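Local structure of toluene, o-xylene monooxygenase oxygenase subunit (Pseudomonas stutzeri, 2INC) at residues B[100-103]-B[104-108]; B[108-111]-B[112-116]; B[119-122]-B[123-127]; B[165-168]-B[169-173]; B[223-226]-B[227-231]. The protein is a subunit of a multicomponent monooxygenase that hydroxylates toluene and o-xylene, probably the helical companion of the chain that carries the diiron site. All coordinates share one frame; numbering follows the deposited sequence.

Contact 1: B[100-103]-B[104-108]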
# COMPACT_ATOMS: atom_id res chain seq x y z
N ARG B 100 -11.43 -13.95 -30.35
CA ARG B 100 -12.80 -14.44 -30.40
C ARG B 100 -13.78 -14.07 -31.51
O ARG B 100 -14.29 -14.98 -32.16
CB ARG B 100 -13.46 -14.69 -29.10
CG ARG B 100 -14.42 -15.80 -29.30
CD ARG B 100 -14.23 -16.82 -28.24
NE ARG B 100 -15.53 -17.24 -27.79
CZ ARG B 100 -15.73 -18.23 -26.93
NH1 ARG B 100 -16.97 -18.53 -26.56
NH2 ARG B 100 -14.68 -18.90 -26.46
N GLY B 101 -14.06 -12.80 -31.72
CA GLY B 101 -15.02 -12.42 -32.77
C GLY B 101 -16.48 -12.76 -32.47
O GLY B 101 -17.26 -13.00 -33.40
N HIS B 102 -16.87 -12.76 -31.18
CA HIS B 102 -18.25 -13.02 -30.73
C HIS B 102 -19.35 -12.21 -31.47
O HIS B 102 -20.42 -12.73 -31.82
CB HIS B 102 -18.30 -12.73 -29.22
CG HIS B 102 -19.68 -12.63 -28.66
ND1 HIS B 102 -20.46 -11.49 -28.76
CD2 HIS B 102 -20.42 -13.54 -27.98
CE1 HIS B 102 -21.64 -11.72 -28.20
NE2 HIS B 102 -21.63 -12.94 -27.69
N ASP B 103 -19.12 -10.92 -31.70
CA ASP B 103 -20.17 -10.08 -32.24
C ASP B 103 -20.45 -10.43 -33.68
O ASP B 103 -21.61 -10.35 -34.13
CB ASP B 103 -19.81 -8.59 -32.09
CG ASP B 103 -19.87 -8.12 -30.62
OD1 ASP B 103 -19.37 -7.01 -30.35
OD2 ASP B 103 -20.38 -8.87 -29.75
N GLN B 104 -19.38 -10.80 -34.40
CA GLN B 104 -19.44 -11.25 -35.82
C GLN B 104 -20.28 -12.49 -36.01
O GLN B 104 -20.77 -12.74 -37.10
CB GLN B 104 -18.01 -11.49 -36.37
CG GLN B 104 -17.15 -10.19 -36.61
CD GLN B 104 -16.63 -9.45 -35.32
OE1 GLN B 104 -16.30 -8.24 -35.38
NE2 GLN B 104 -16.56 -10.16 -34.17
N MET B 105 -20.47 -13.29 -34.96
CA MET B 105 -21.25 -14.53 -35.05
C MET B 105 -22.74 -14.37 -34.72
O MET B 105 -23.51 -15.30 -34.86
CB MET B 105 -20.67 -15.59 -34.09
CG MET B 105 -19.17 -15.81 -34.20
SD MET B 105 -18.82 -16.43 -35.85
CE MET B 105 -19.90 -17.88 -35.96
N LEU B 106 -23.15 -13.21 -34.21
CA LEU B 106 -24.58 -13.00 -33.89
C LEU B 106 -25.38 -12.91 -35.19
O LEU B 106 -24.85 -12.42 -36.21
CB LEU B 106 -24.76 -11.67 -33.13
CG LEU B 106 -23.89 -11.39 -31.89
CD1 LEU B 106 -24.01 -9.90 -31.42
CD2 LEU B 106 -24.27 -12.39 -30.78
N THR B 107 -26.65 -13.33 -35.17
CA THR B 107 -27.47 -13.25 -36.40
C THR B 107 -27.96 -11.82 -36.70
O THR B 107 -28.01 -10.97 -35.80
CB THR B 107 -28.72 -14.09 -36.31
OG1 THR B 107 -29.57 -13.59 -35.26
CG2 THR B 107 -28.38 -15.56 -36.04
N ARG B 108 -28.36 -11.56 -37.94
CA ARG B 108 -28.84 -10.21 -38.28
C ARG B 108 -30.06 -9.86 -37.43
O ARG B 108 -30.21 -8.70 -36.97
CB ARG B 108 -29.22 -10.14 -39.77
CG ARG B 108 -29.69 -8.74 -40.21
CD ARG B 108 -28.64 -7.63 -39.83
NE ARG B 108 -29.15 -6.26 -39.99
CZ ARG B 108 -28.39 -5.19 -40.20
NH1 ARG B 108 -27.06 -5.27 -40.30
NH2 ARG B 108 -28.98 -4.00 -40.33
O HOH W 1 -16.78 -9.37 -30.99
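G101 and Q104 meet first, just where helix 76-99 ends in a Schellman motif with G101, at positive phi, as its C-prime residue. The carbonyl G101 O is gripped by Q104 NE2 at 3.0 Å, an almost straight bond in the amide plane of Q104. Seen from the carbonyl, however, the donor stands well above the plane, 60° out of it. Q104 gets there by a bend at chi2 (72°), which folds the amide back over the turn. M105 CG packs on the same oxygen. H102 follows: its backbone O accepts M105 N, and L106 CD2 approaches the H102 ring obliquely, 3.7 Å from H102 CE1. D103 O takes L106 N at 3.2 Å, a second i to i+3 bond, one residue on, overlapping the first. The carboxylate D103 OD2 receives H102 ND1 at 2.8 Å, with the acceptor in the plane of the imidazole and OD2 met on its anti side. A water accepts from both D103 N and Q104 NE2, linking the amide to the backbone. D103 OD1 pairs with R165 on helix 142-172. The buried carboxylate therefore holds H102 with one oxygen and an arginine with the other. This would probably keep D103 ionised and fix the rotation of the imidazole.

Contact 2: B[108-111]-B[112-116]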
# COMPACT_ATOMS: atom_id res chain seq x y z
N ARG B 108 -28.36 -11.56 -37.94
CA ARG B 108 -28.84 -10.21 -38.28
C ARG B 108 -30.06 -9.86 -37.43
O ARG B 108 -30.21 -8.70 -36.97
CB ARG B 108 -29.22 -10.14 -39.77
CG ARG B 108 -29.69 -8.74 -40.21
CD ARG B 108 -28.64 -7.63 -39.83
NE ARG B 108 -29.15 -6.26 -39.99
CZ ARG B 108 -28.39 -5.19 -40.20
NH1 ARG B 108 -27.06 -5.27 -40.30
NH2 ARG B 108 -28.98 -4.00 -40.33
N GLU B 109 -30.94 -10.85 -37.22
CA GLU B 109 -32.17 -10.65 -36.48
C GLU B 109 -31.88 -10.29 -35.00
O GLU B 109 -32.53 -9.39 -34.43
CB GLU B 109 -33.04 -11.91 -36.54
CG GLU B 109 -33.61 -12.22 -37.97
CD GLU B 109 -32.63 -13.02 -38.93
OE1 GLU B 109 -33.07 -13.30 -40.09
OE2 GLU B 109 -31.46 -13.35 -38.57
N TRP B 110 -30.93 -10.98 -34.39
CA TRP B 110 -30.53 -10.63 -33.01
C TRP B 110 -29.90 -9.23 -32.95
O TRP B 110 -30.20 -8.39 -32.08
CB TRP B 110 -29.56 -11.67 -32.43
CG TRP B 110 -29.17 -11.29 -31.04
CD1 TRP B 110 -27.94 -10.91 -30.59
CD2 TRP B 110 -30.03 -11.28 -29.92
NE1 TRP B 110 -27.99 -10.63 -29.23
CE2 TRP B 110 -29.27 -10.87 -28.80
CE3 TRP B 110 -31.38 -11.58 -29.74
CZ2 TRP B 110 -29.84 -10.73 -27.52
CZ3 TRP B 110 -31.94 -11.45 -28.46
CH2 TRP B 110 -31.17 -11.03 -27.38
N VAL B 111 -29.02 -8.94 -33.89
CA VAL B 111 -28.44 -7.61 -33.95
C VAL B 111 -29.54 -6.53 -33.96
O VAL B 111 -29.47 -5.52 -33.25
CB VAL B 111 -27.49 -7.48 -35.14
CG1 VAL B 111 -27.13 -6.00 -35.42
CG2 VAL B 111 -26.19 -8.27 -34.87
N GLU B 112 -30.58 -6.73 -34.75
CA GLU B 112 -31.70 -5.79 -34.71
C GLU B 112 -32.44 -5.77 -33.37
O GLU B 112 -32.89 -4.71 -32.95
CB GLU B 112 -32.65 -6.08 -35.87
CG GLU B 112 -32.00 -5.55 -37.16
CD GLU B 112 -32.78 -5.91 -38.42
OE1 GLU B 112 -32.42 -5.35 -39.47
OE2 GLU B 112 -33.75 -6.73 -38.33
N THR B 113 -32.58 -6.91 -32.70
CA THR B 113 -33.15 -6.94 -31.36
C THR B 113 -32.30 -6.14 -30.35
O THR B 113 -32.84 -5.45 -29.51
CB THR B 113 -33.22 -8.37 -30.91
OG1 THR B 113 -33.97 -9.05 -31.91
CG2 THR B 113 -33.89 -8.54 -29.54
N LEU B 114 -30.98 -6.28 -30.42
CA LEU B 114 -30.08 -5.44 -29.63
C LEU B 114 -30.31 -3.94 -29.85
O LEU B 114 -30.39 -3.21 -28.87
CB LEU B 114 -28.63 -5.75 -29.97
CG LEU B 114 -28.18 -7.13 -29.55
CD1 LEU B 114 -26.70 -7.24 -29.96
CD2 LEU B 114 -28.33 -7.37 -28.05
N ALA B 115 -30.44 -3.49 -31.09
CA ALA B 115 -30.62 -2.07 -31.35
C ALA B 115 -31.90 -1.55 -30.70
O ALA B 115 -31.92 -0.40 -30.21
CB ALA B 115 -30.63 -1.79 -32.87
N ARG B 116 -32.94 -2.38 -30.65
CA ARG B 116 -34.23 -1.95 -30.14
C ARG B 116 -34.35 -2.09 -28.66
O ARG B 116 -34.87 -1.18 -28.00
CB ARG B 116 -35.36 -2.79 -30.77
CG ARG B 116 -36.77 -2.30 -30.41
CD ARG B 116 -37.81 -2.87 -31.35
NE ARG B 116 -39.11 -2.31 -30.95
CZ ARG B 116 -40.28 -2.92 -31.07
NH1 ARG B 116 -40.35 -4.15 -31.61
NH2 ARG B 116 -41.37 -2.28 -30.65
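W110 and L114 make the apolar half of this first stretch of helix 108-117. L114 CG lies over one face of the indole in a CH-pi contact, 3.9 Å from the centroid of the five-membered ring, and L114 CD2 approaches W110 NE1 at 3.5 Å. On the benzene half, T113 CG2 touches W110 CZ3 obliquely. The indole swings away from its own backbone N (chi1 180°) and leans forward along the helix to reach both residues. Replacing W110 by an alanine is likely to uncover L114 and T113 and leave D240 without the indole N-H. Among the hydrogen bonds, E109 O takes two donors, T113 N and T113 OG1, from opposite faces of its plane; the hydroxyl bond is 2.9 Å. L114 N to W110 O is nearly straight at 2.8 Å. The ionic part is slight: R108 NE meets E112 OE1 at 3.4 Å, a weak salt bridge at the edge of the guanidinium, whose plane stands 76° from that of the carboxylate. R108 NH1 has a second acid, D175. The helix thus turns its charged pair outward, while W110 packs against L234 and A235 of helix 208-237 and V111 rests on Y173, just past the end of helix 142-172.

Contact 3: B[119-122]-B[123-127]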
# COMPACT_ATOMS: atom_id res chain seq x y z
N THR B 119 -29.40 -1.46 -26.55
CA THR B 119 -28.65 -0.24 -26.45
C THR B 119 -29.41 1.00 -25.91
O THR B 119 -28.76 1.85 -25.25
CB THR B 119 -27.85 0.03 -27.71
OG1 THR B 119 -28.75 0.15 -28.77
CG2 THR B 119 -26.89 -1.17 -27.99
N PRO B 120 -30.74 1.14 -26.17
CA PRO B 120 -31.42 2.29 -25.57
C PRO B 120 -31.48 2.28 -24.07
O PRO B 120 -31.81 3.30 -23.47
CB PRO B 120 -32.85 2.22 -26.12
CG PRO B 120 -32.73 1.42 -27.36
CD PRO B 120 -31.63 0.42 -27.11
N ALA B 121 -31.15 1.17 -23.45
CA ALA B 121 -31.08 1.11 -22.00
C ALA B 121 -30.04 2.10 -21.40
O ALA B 121 -30.08 2.33 -20.20
CB ALA B 121 -30.80 -0.31 -21.53
N ARG B 122 -29.18 2.73 -22.22
CA ARG B 122 -28.29 3.74 -21.64
C ARG B 122 -29.13 4.88 -21.00
O ARG B 122 -28.75 5.44 -19.96
CB ARG B 122 -27.25 4.25 -22.66
CG ARG B 122 -27.74 5.32 -23.65
CD ARG B 122 -26.52 5.93 -24.34
NE ARG B 122 -26.96 6.90 -25.37
CZ ARG B 122 -27.10 6.59 -26.63
NH1 ARG B 122 -26.78 5.36 -27.03
NH2 ARG B 122 -27.49 7.51 -27.50
N TYR B 123 -30.29 5.19 -21.60
CA TYR B 123 -31.19 6.20 -21.03
C TYR B 123 -31.80 5.68 -19.73
O TYR B 123 -31.81 6.35 -18.68
CB TYR B 123 -32.25 6.67 -22.07
CG TYR B 123 -31.54 7.39 -23.20
CD1 TYR B 123 -31.19 8.73 -23.05
CD2 TYR B 123 -31.17 6.74 -24.38
CE1 TYR B 123 -30.50 9.40 -24.03
CE2 TYR B 123 -30.43 7.46 -25.39
CZ TYR B 123 -30.12 8.76 -25.19
OH TYR B 123 -29.39 9.51 -26.12
N LEU B 124 -32.32 4.49 -19.75
CA LEU B 124 -33.00 4.02 -18.58
C LEU B 124 -32.00 3.88 -17.40
O LEU B 124 -32.33 4.27 -16.29
CB LEU B 124 -33.67 2.69 -18.89
CG LEU B 124 -34.40 2.08 -17.69
CD1 LEU B 124 -35.34 3.09 -16.94
CD2 LEU B 124 -35.27 0.93 -18.24
N PHE B 125 -30.80 3.39 -17.63
CA PHE B 125 -29.82 3.20 -16.54
C PHE B 125 -29.35 4.54 -16.02
O PHE B 125 -29.16 4.68 -14.80
CB PHE B 125 -28.60 2.33 -16.97
CG PHE B 125 -28.94 0.89 -17.30
CD1 PHE B 125 -28.09 0.14 -18.15
CD2 PHE B 125 -30.05 0.26 -16.78
CE1 PHE B 125 -28.34 -1.18 -18.48
CE2 PHE B 125 -30.34 -1.07 -17.11
CZ PHE B 125 -29.48 -1.80 -17.96
N HIS B 126 -29.18 5.53 -16.91
CA HIS B 126 -28.84 6.86 -16.42
C HIS B 126 -30.00 7.48 -15.61
O HIS B 126 -29.75 8.09 -14.59
CB HIS B 126 -28.43 7.81 -17.55
CG HIS B 126 -27.93 9.13 -17.03
ND1 HIS B 126 -26.76 9.24 -16.31
CD2 HIS B 126 -28.48 10.36 -17.04
CE1 HIS B 126 -26.59 10.50 -15.93
NE2 HIS B 126 -27.61 11.20 -16.38
N ALA B 127 -31.24 7.24 -16.01
CA ALA B 127 -32.40 7.71 -15.24
C ALA B 127 -32.41 7.04 -13.86
O ALA B 127 -32.74 7.69 -12.88
CB ALA B 127 -33.71 7.39 -15.99
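R122 and Y123 lie side by side in an early turn of helix 121-138, part of the ferritin-like helical bundle of this hydroxylase family. This is the close side of the contact. The arginine chain runs along the phenol, CG making an off-centre CH-pi contact with the ring 4.2 Å from its centroid, and Y123 CE2 sits over one face of the guanidinium, 3.5 Å from R122 NE. The two planes are 48° apart. At the far end R122 NH2 donates to Y123 OH at 3.1 Å, on a bent path of 136°. R122 CG sits in the crowded position between N and carbonyl carbon (chi1 80°), which swings the chain back beside its neighbour. R122 NE hydrogen-bonds to the backbone of another protein's chain, and R122 NH1 forms a salt bridge with E182. A lysine in place of Y123 would probably deprive NH2 of its hydroxyl, take the flat cover off the arginine, and bring a like charge beside it. The looser side faces the bundle interior rather than solvent. There the lone methyl of A121 stands over the F125 ring, offset toward its rim, and L227 of helix 208-237 touches both. Over that same face, A121 O lies 3.4 Å from F125 CG and also accepts F125 N at 2.9 Å.

Contact 4: B[165-168]-B[169-173]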
# COMPACT_ATOMS: atom_id res chain seq x y z
N ARG B 165 -20.32 -1.32 -25.03
CA ARG B 165 -20.85 -2.32 -25.97
C ARG B 165 -21.55 -1.70 -27.15
O ARG B 165 -21.49 -2.25 -28.23
CB ARG B 165 -21.81 -3.25 -25.30
CG ARG B 165 -21.07 -4.14 -24.29
CD ARG B 165 -20.25 -5.19 -25.07
NE ARG B 165 -21.16 -6.07 -25.83
CZ ARG B 165 -20.91 -6.57 -27.05
NH1 ARG B 165 -21.80 -7.38 -27.63
NH2 ARG B 165 -19.75 -6.28 -27.67
N THR B 166 -22.21 -0.56 -26.93
CA THR B 166 -22.86 0.14 -28.04
C THR B 166 -21.84 0.52 -29.09
O THR B 166 -22.09 0.35 -30.29
CB THR B 166 -23.61 1.38 -27.52
OG1 THR B 166 -24.64 0.92 -26.64
CG2 THR B 166 -24.27 2.16 -28.71
N ARG B 167 -20.71 1.08 -28.67
CA ARG B 167 -19.60 1.35 -29.61
C ARG B 167 -19.08 0.11 -30.31
O ARG B 167 -18.82 0.11 -31.51
CB ARG B 167 -18.40 1.94 -28.90
CG ARG B 167 -18.37 3.36 -28.82
CD ARG B 167 -17.55 3.99 -30.01
NE ARG B 167 -18.39 4.00 -31.15
CZ ARG B 167 -19.34 4.89 -31.45
NH1 ARG B 167 -20.03 4.61 -32.53
NH2 ARG B 167 -19.60 6.00 -30.78
N GLU B 168 -18.87 -0.95 -29.57
CA GLU B 168 -18.38 -2.21 -30.17
C GLU B 168 -19.34 -2.76 -31.19
O GLU B 168 -18.94 -3.20 -32.29
CB GLU B 168 -18.14 -3.26 -29.08
CG GLU B 168 -16.94 -3.02 -28.26
CD GLU B 168 -16.37 -4.32 -27.77
OE1 GLU B 168 -15.18 -4.61 -28.05
OE2 GLU B 168 -17.13 -5.09 -27.12
N LEU B 169 -20.63 -2.71 -30.86
CA LEU B 169 -21.69 -3.03 -31.84
C LEU B 169 -21.71 -2.14 -33.07
O LEU B 169 -21.79 -2.67 -34.20
CB LEU B 169 -23.07 -3.10 -31.16
CG LEU B 169 -23.22 -4.30 -30.18
CD1 LEU B 169 -24.43 -4.04 -29.29
CD2 LEU B 169 -23.37 -5.65 -30.94
N ALA B 170 -21.62 -0.82 -32.90
CA ALA B 170 -21.56 0.10 -34.01
C ALA B 170 -20.34 -0.18 -34.89
O ALA B 170 -20.39 0.07 -36.10
CB ALA B 170 -21.47 1.49 -33.53
N ASN B 171 -19.23 -0.59 -34.28
CA ASN B 171 -18.05 -0.87 -35.09
C ASN B 171 -18.32 -2.12 -35.92
O ASN B 171 -17.95 -2.17 -37.09
CB ASN B 171 -16.80 -1.08 -34.23
CG ASN B 171 -16.27 0.20 -33.65
OD1 ASN B 171 -16.60 1.29 -34.10
ND2 ASN B 171 -15.40 0.07 -32.66
N CYS B 172 -18.94 -3.13 -35.32
CA CYS B 172 -19.22 -4.38 -36.02
C CYS B 172 -20.32 -4.20 -37.08
O CYS B 172 -20.26 -4.81 -38.16
CB CYS B 172 -19.60 -5.46 -35.02
SG CYS B 172 -19.43 -7.16 -35.69
N TYR B 173 -21.33 -3.36 -36.80
CA TYR B 173 -22.52 -3.26 -37.65
C TYR B 173 -22.85 -1.80 -37.84
O TYR B 173 -23.83 -1.31 -37.28
CB TYR B 173 -23.70 -3.96 -36.97
CG TYR B 173 -23.45 -5.43 -36.77
CD1 TYR B 173 -23.14 -5.95 -35.52
CD2 TYR B 173 -23.46 -6.31 -37.86
CE1 TYR B 173 -22.87 -7.29 -35.35
CE2 TYR B 173 -23.21 -7.63 -37.71
CZ TYR B 173 -22.92 -8.13 -36.45
OH TYR B 173 -22.67 -9.45 -36.32
O HOH W 2 -18.46 3.18 -34.57
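The guanidinium of R165 carries L169 over one face, with CG 4.1 Å above the plane and offset toward the rim, while the carboxylate of E168 lies at its edge, in plane. There R165 NH2 binds E168 OE2 at 2.9 Å in a salt bridge; the acid is met from above its own plane, 37° out of it. R165 curls back on itself through bends at chi2 and chi3 (-74° and -64°), which brings the charged end alongside its own helix. The second guanidinium, R167, touches A170 obliquely, NH1 reaching the methyl CB at 3.6 Å. Its NH1 also donates to a water at 2.9 Å, and this water gives a hydrogen to N171 OD1 at 2.7 Å, so the arginine and the asparagine are joined through solvent. The amide carbon N171 CG meanwhile rests 3.3 Å from R167 O, the carbonyl that N171 N also binds. These bonds sit on regular turns of helix 142-172, in which L169 N to R165 O is short and straight at 2.8 Å. E168 packs on N98 of helix 76-99, and R167 and N171 on side chains of another protein's chain. Because R165 NH2 serves D103 as well as E168, one buried cation is matched by two acids, which would be expected to favour their ionised forms. R167, by contrast, is joined to N171 through a water rather than directly.

Contact 5: B[223-226]-B[227-231]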
# COMPACT_ATOMS: atom_id res chain seq x y z
N VAL B 223 -37.35 -2.91 -13.87
CA VAL B 223 -36.23 -2.75 -14.82
C VAL B 223 -35.33 -3.99 -14.82
O VAL B 223 -34.92 -4.51 -15.88
CB VAL B 223 -35.39 -1.50 -14.49
CG1 VAL B 223 -34.14 -1.47 -15.39
CG2 VAL B 223 -36.22 -0.27 -14.69
N GLU B 224 -35.04 -4.51 -13.63
CA GLU B 224 -34.06 -5.58 -13.53
C GLU B 224 -34.63 -6.85 -14.12
O GLU B 224 -33.92 -7.58 -14.79
CB GLU B 224 -33.63 -5.78 -12.09
CG GLU B 224 -32.83 -4.55 -11.57
CD GLU B 224 -32.95 -4.33 -10.06
OE1 GLU B 224 -33.54 -5.20 -9.33
OE2 GLU B 224 -32.45 -3.27 -9.60
N GLU B 225 -35.92 -7.10 -13.88
CA GLU B 225 -36.55 -8.32 -14.42
C GLU B 225 -36.74 -8.26 -15.94
O GLU B 225 -36.42 -9.21 -16.65
CB GLU B 225 -37.82 -8.71 -13.65
CG GLU B 225 -37.56 -9.14 -12.17
CD GLU B 225 -36.42 -10.17 -11.94
OE1 GLU B 225 -36.40 -11.23 -12.64
OE2 GLU B 225 -35.55 -9.96 -11.05
N ALA B 226 -37.15 -7.12 -16.47
CA ALA B 226 -37.25 -6.98 -17.91
C ALA B 226 -35.90 -7.00 -18.63
O ALA B 226 -35.66 -7.81 -19.55
CB ALA B 226 -38.07 -5.71 -18.27
N LEU B 227 -35.01 -6.12 -18.20
CA LEU B 227 -33.79 -5.85 -18.95
C LEU B 227 -32.65 -6.75 -18.57
O LEU B 227 -31.78 -6.99 -19.37
CB LEU B 227 -33.37 -4.40 -18.77
CG LEU B 227 -34.00 -3.41 -19.74
CD1 LEU B 227 -35.51 -3.20 -19.48
CD2 LEU B 227 -33.28 -2.12 -19.62
N LEU B 228 -32.60 -7.26 -17.35
CA LEU B 228 -31.45 -8.11 -17.05
C LEU B 228 -31.92 -9.55 -17.16
O LEU B 228 -31.37 -10.32 -17.95
CB LEU B 228 -30.84 -7.80 -15.67
CG LEU B 228 -30.43 -6.35 -15.40
CD1 LEU B 228 -29.79 -6.23 -14.00
CD2 LEU B 228 -29.49 -5.84 -16.49
N GLN B 229 -32.96 -9.89 -16.42
CA GLN B 229 -33.43 -11.25 -16.40
C GLN B 229 -33.95 -11.73 -17.77
O GLN B 229 -33.43 -12.69 -18.31
CB GLN B 229 -34.43 -11.46 -15.29
CG GLN B 229 -34.71 -12.93 -15.00
CD GLN B 229 -33.50 -13.65 -14.49
OE1 GLN B 229 -32.70 -13.10 -13.74
NE2 GLN B 229 -33.36 -14.89 -14.88
N GLN B 230 -34.97 -11.06 -18.32
CA GLN B 230 -35.67 -11.62 -19.47
C GLN B 230 -34.85 -11.39 -20.73
O GLN B 230 -34.69 -12.30 -21.54
CB GLN B 230 -37.07 -10.99 -19.60
CG GLN B 230 -38.04 -11.38 -18.47
CD GLN B 230 -38.27 -12.85 -18.38
OE1 GLN B 230 -38.49 -13.50 -19.40
NE2 GLN B 230 -38.17 -13.42 -17.18
N LEU B 231 -34.34 -10.19 -20.91
CA LEU B 231 -33.47 -9.96 -22.08
C LEU B 231 -32.19 -10.81 -21.99
O LEU B 231 -31.80 -11.45 -22.97
CB LEU B 231 -33.16 -8.48 -22.24
CG LEU B 231 -32.28 -8.12 -23.45
CD1 LEU B 231 -33.04 -8.41 -24.72
CD2 LEU B 231 -31.86 -6.67 -23.38
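L227 reaches back to V223 in an ordinary helical step, its N bonding V223 O at 2.8 Å. Its CD1 methyl lies 3.8 Å from A226 CB and its CD2 faces V223 CG1. At L228 the helix starts to widen: E224 O accepts L228 N at 2.9 Å, with the donor 42° out of the carbonyl plane, and also Q229 N at 3.0 Å, nearly in line with the C=O. The second bond spans five residues, as in a pi-type turn. A first torsion of -166° turns the Q229 chain away from its own N and sets it beside E225, pointing the same way, with carboxylate and amide planes only 11° apart; E225 OE1 rests on Q229 CB at 3.3 Å. The two polar ends do not bind each other but share a partner, K251 of helix 241-268, E225 OE2 by a salt bridge and Q229 OE1 by a hydrogen bond; E225 OE2 also pairs with R258. Q230 N donates to E225 O at 2.9 Å, five residues back. L231 N completes the run on A226 O, again five residues back. Such widened turns are known in the bundle helices of related diiron hydroxylases. Here the swelling lies in helix 208-237, with helices 121-138 and 190-202 packed on V223 and L227, helix 274-299 on A226 and L231, and helix 303-319 on E225 and Q230.

Contacts 1, 2 and 4 cluster at one end of the helical bundle. R165 NH2 of contact 4 lies 2.8 Å from D103 OD1 of contact 1, and Y173 OH probably bonds D103 O at 2.6 Å. Contact 2, which shares R108 with contact 1, joins through L114 CD1, 3.8 Å from L169 CD2 of contact 4. Contact 3 lies deeper and takes over the chain from contact 2: L114 O probably accepts T119 N at 3.1 Å, in the turn between the two helices. It meets contact 5 where A121 CB packs 3.6 Å from L227 CD2. None of the five holds a metal; their side chains join helices 108-117, 142-172, 121-138 and 208-237.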